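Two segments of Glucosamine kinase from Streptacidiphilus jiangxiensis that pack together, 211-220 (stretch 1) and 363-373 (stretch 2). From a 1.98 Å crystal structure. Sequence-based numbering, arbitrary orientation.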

# COMPACT_ATOMS: atom_id res chain seq x y z
N THR A 211 18.77 -23.52 7.96
CA THR A 211 19.57 -23.78 6.78
C THR A 211 19.26 -22.76 5.71
O THR A 211 18.24 -22.07 5.75
CB THR A 211 19.28 -25.17 6.23
OG1 THR A 211 17.91 -25.21 5.81
CG2 THR A 211 19.53 -26.22 7.29
N MET A 212 20.15 -22.67 4.72
CA MET A 212 19.89 -21.81 3.57
C MET A 212 18.56 -22.16 2.92
O MET A 212 17.77 -21.27 2.60
CB MET A 212 21.04 -21.94 2.55
CG MET A 212 20.93 -20.99 1.37
SD MET A 212 20.95 -19.26 1.84
CE MET A 212 22.66 -19.03 2.30
N ASP A 213 18.29 -23.46 2.74
CA ASP A 213 17.02 -23.87 2.13
C ASP A 213 15.84 -23.31 2.92
O ASP A 213 14.88 -22.79 2.34
CB ASP A 213 16.93 -25.39 2.06
CG ASP A 213 15.62 -25.87 1.50
OD1 ASP A 213 15.41 -25.72 0.28
OD2 ASP A 213 14.78 -26.36 2.29
N GLN A 214 15.88 -23.44 4.24
CA GLN A 214 14.78 -22.97 5.07
C GLN A 214 14.66 -21.46 5.00
O GLN A 214 13.54 -20.92 4.96
CB GLN A 214 14.98 -23.41 6.51
CG GLN A 214 14.79 -24.90 6.70
CD GLN A 214 15.32 -25.37 8.04
OE1 GLN A 214 16.28 -24.81 8.59
NE2 GLN A 214 14.69 -26.42 8.57
N ALA A 215 15.79 -20.76 4.99
CA ALA A 215 15.75 -19.30 4.95
C ALA A 215 15.36 -18.78 3.57
O ALA A 215 14.91 -17.63 3.46
CB ALA A 215 17.08 -18.72 5.37
N LEU A 216 15.51 -19.58 2.53
CA LEU A 216 15.12 -19.17 1.18
C LEU A 216 13.64 -19.40 0.89
O LEU A 216 13.08 -18.75 0.01
CB LEU A 216 15.96 -19.91 0.14
CG LEU A 216 17.41 -19.46 0.01
CD1 LEU A 216 18.20 -20.39 -0.89
CD2 LEU A 216 17.49 -18.00 -0.53
N LEU A 217 12.99 -20.30 1.61
CA LEU A 217 11.60 -20.62 1.27
C LEU A 217 10.70 -19.40 1.28
O LEU A 217 9.90 -19.24 0.34
CB LEU A 217 11.08 -21.71 2.22
CG LEU A 217 9.59 -22.05 2.06
CD1 LEU A 217 9.28 -22.59 0.68
CD2 LEU A 217 9.18 -23.08 3.15
N PRO A 218 10.76 -18.50 2.27
CA PRO A 218 9.87 -17.32 2.22
C PRO A 218 10.05 -16.49 0.95
O PRO A 218 9.07 -15.92 0.44
CB PRO A 218 10.25 -16.52 3.48
CG PRO A 218 10.81 -17.59 4.41
CD PRO A 218 11.56 -18.53 3.50
N ALA A 219 11.26 -16.39 0.43
CA ALA A 219 11.46 -15.62 -0.79
C ALA A 219 10.70 -16.26 -1.95
O ALA A 219 10.11 -15.56 -2.78
CB ALA A 219 12.95 -15.51 -1.12
N ALA A 220 10.69 -17.60 -2.00
CA ALA A 220 9.92 -18.29 -3.02
C ALA A 220 8.43 -18.15 -2.79
O ALA A 220 7.65 -18.01 -3.75
CB ALA A 220 10.30 -19.78 -3.08
N ALA A 363 28.94 -13.49 5.15
CA ALA A 363 29.01 -14.40 4.01
C ALA A 363 27.70 -15.13 3.79
O ALA A 363 27.15 -15.06 2.67
CB ALA A 363 30.18 -15.38 4.21
N PRO A 364 27.14 -15.84 4.77
CA PRO A 364 25.84 -16.49 4.53
C PRO A 364 24.71 -15.53 4.22
O PRO A 364 23.81 -15.87 3.44
CB PRO A 364 25.59 -17.26 5.84
CG PRO A 364 26.51 -16.63 6.85
CD PRO A 364 27.71 -16.18 6.08
N VAL A 365 24.71 -14.33 4.82
CA VAL A 365 23.65 -13.37 4.54
C VAL A 365 23.74 -12.89 3.10
O VAL A 365 22.73 -12.79 2.39
CB VAL A 365 23.70 -12.20 5.53
CG1 VAL A 365 22.62 -11.17 5.20
CG2 VAL A 365 23.58 -12.68 6.96
N ARG A 366 24.96 -12.59 2.63
CA ARG A 366 25.11 -12.09 1.26
C ARG A 366 24.80 -13.18 0.24
O ARG A 366 24.20 -12.91 -0.80
CB ARG A 366 26.52 -11.54 1.06
CG ARG A 366 26.81 -10.30 1.92
CD ARG A 366 28.21 -9.77 1.70
NE ARG A 366 28.38 -9.16 0.38
CZ ARG A 366 29.54 -8.75 -0.11
NH1 ARG A 366 30.66 -8.88 0.60
NH2 ARG A 366 29.60 -8.20 -1.32
N ALA A 367 25.17 -14.43 0.54
CA ALA A 367 24.74 -15.54 -0.29
C ALA A 367 23.23 -15.63 -0.33
O ALA A 367 22.63 -15.89 -1.39
CB ALA A 367 25.33 -16.85 0.24
N TRP A 368 22.58 -15.36 0.80
CA TRP A 368 21.12 -15.41 0.86
C TRP A 368 20.50 -14.28 0.04
O TRP A 368 19.47 -14.47 -0.62
CB TRP A 368 20.65 -15.35 2.33
CG TRP A 368 19.16 -15.22 2.46
CD1 TRP A 368 18.25 -16.22 2.60
CD2 TRP A 368 18.42 -14.00 2.43
NE1 TRP A 368 16.97 -15.69 2.67
CE2 TRP A 368 17.05 -14.33 2.56
CE3 TRP A 368 18.77 -12.64 2.32
CZ2 TRP A 368 16.03 -13.37 2.58
CZ3 TRP A 368 17.77 -11.68 2.35
CH2 TRP A 368 16.42 -12.05 2.49
N ILE A 369 21.10 -13.09 0.09
CA ILE A 369 20.58 -11.98 -0.71
C ILE A 369 20.49 -12.37 -2.18
O ILE A 369 19.44 -12.20 -2.83
CB ILE A 369 21.46 -10.73 -0.52
CG1 ILE A 369 21.31 -10.18 0.90
CG2 ILE A 369 21.09 -9.65 -1.57
CD1 ILE A 369 22.19 -8.98 1.20
N ALA A 370 21.59 -12.89 -2.73
CA ALA A 370 21.60 -13.28 -4.14
C ALA A 370 20.64 -14.44 -4.40
O ALA A 370 19.85 -14.41 -5.35
CB ALA A 370 23.03 -13.65 -4.56
N ALA A 371 20.69 -15.47 -3.55
CA ALA A 371 19.84 -16.63 -3.76
C ALA A 371 18.37 -16.30 -3.54
O ALA A 371 17.49 -16.88 -4.21
CB ALA A 371 20.29 -17.76 -2.84
N ALA A 372 18.07 -15.37 -2.63
CA ALA A 372 16.67 -15.02 -2.37
C ALA A 372 16.05 -14.30 -3.57
O ALA A 372 14.89 -14.55 -3.92
CB ALA A 372 16.57 -14.15 -1.12
N GLN A 373 16.83 -13.43 -4.23
CA GLN A 373 16.32 -12.77 -5.42
C GLN A 373 16.05 -13.78 -6.53
O GLN A 373 15.03 -13.68 -7.21
CB GLN A 373 17.30 -11.67 -5.85
CG GLN A 373 17.33 -10.52 -4.79
CD GLN A 373 18.31 -9.39 -5.09
OE1 GLN A 373 18.12 -8.61 -6.02
NE2 GLN A 373 19.36 -9.28 -4.29

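Residues 212-220 and 363-373 are both helical and pack at an angle of 40° between their N-to-C directions, with their axes 9.1 Å apart at closest approach. The contact is small, burying 337 Å² summed over both sides, and it is almost entirely apolar. A215, A219, W368 and A372 are buried, while M212 and L216 remain partly exposed. The backbones come nearest at A219 and A372, whose CA atoms are 5.5 Å apart, whereas the CA atoms of M212 and W368 are separated by 7.1 Å.

One hydrogen bond crosses the interface. The indole NE1 of W368 donates to the carbonyl O of A215 at 2.9 Å, with an N-H...O angle of 158°. The first helix is kinked at P218 and A219: P218 has no amide hydrogen to give, and A219 N, four residues on from A215, does not bond to A215 O but makes a weak 3.0 Å bond to L216 O. A215 O thus lacks its regular helical donor, and W368 NE1 takes it up. The W368 side chain, with chi1 at 172° (t) and chi2 at 93°, sets off sideways, and its ring end comes nearer the partner helix, so that the indole nitrogen of this buried residue is satisfied.

Apolar contacts make up most of the rest. A215 points toward the other helix, and its CB lies 3.9 Å from W368 CD1. L216, in the m,t rotamer, starts sideways but brings CD2 close to the partner helix: this methyl is 3.7 Å from W368 CD1, 3.6 Å from A371 CB and 3.4 Å from A372 N. A branched side chain here packs against the two small alanines, which leave the backbone of their helix accessible. Further along, A219 also points toward the partner, with its CB 3.9 Å from A372 CB and 3.5 Å from A372 O; methyl side chains on both helices accompany the close backbone approach at this point. At the other end of the contact, the CA-to-CB bond of M212 runs sideways, and in the t,p,p conformation the end of the side chain comes nearer the second helix, with M212 SD 4.0 Å from W368 CB and M212 CE 4.0 Å from A367 CB. M212 CE also lies 3.6 Å from P364 O, a carbonyl already engaged by W368 N within its own helix. A long, flexible thioether suits this position, where the backbones are farther apart than at A219 and A372.

The same thioether makes a sulfur-aromatic contact: M212 SD sits at the edge of the indole, 5.2 Å from the centroid of the W368 five-membered ring and 82° off the ring normal.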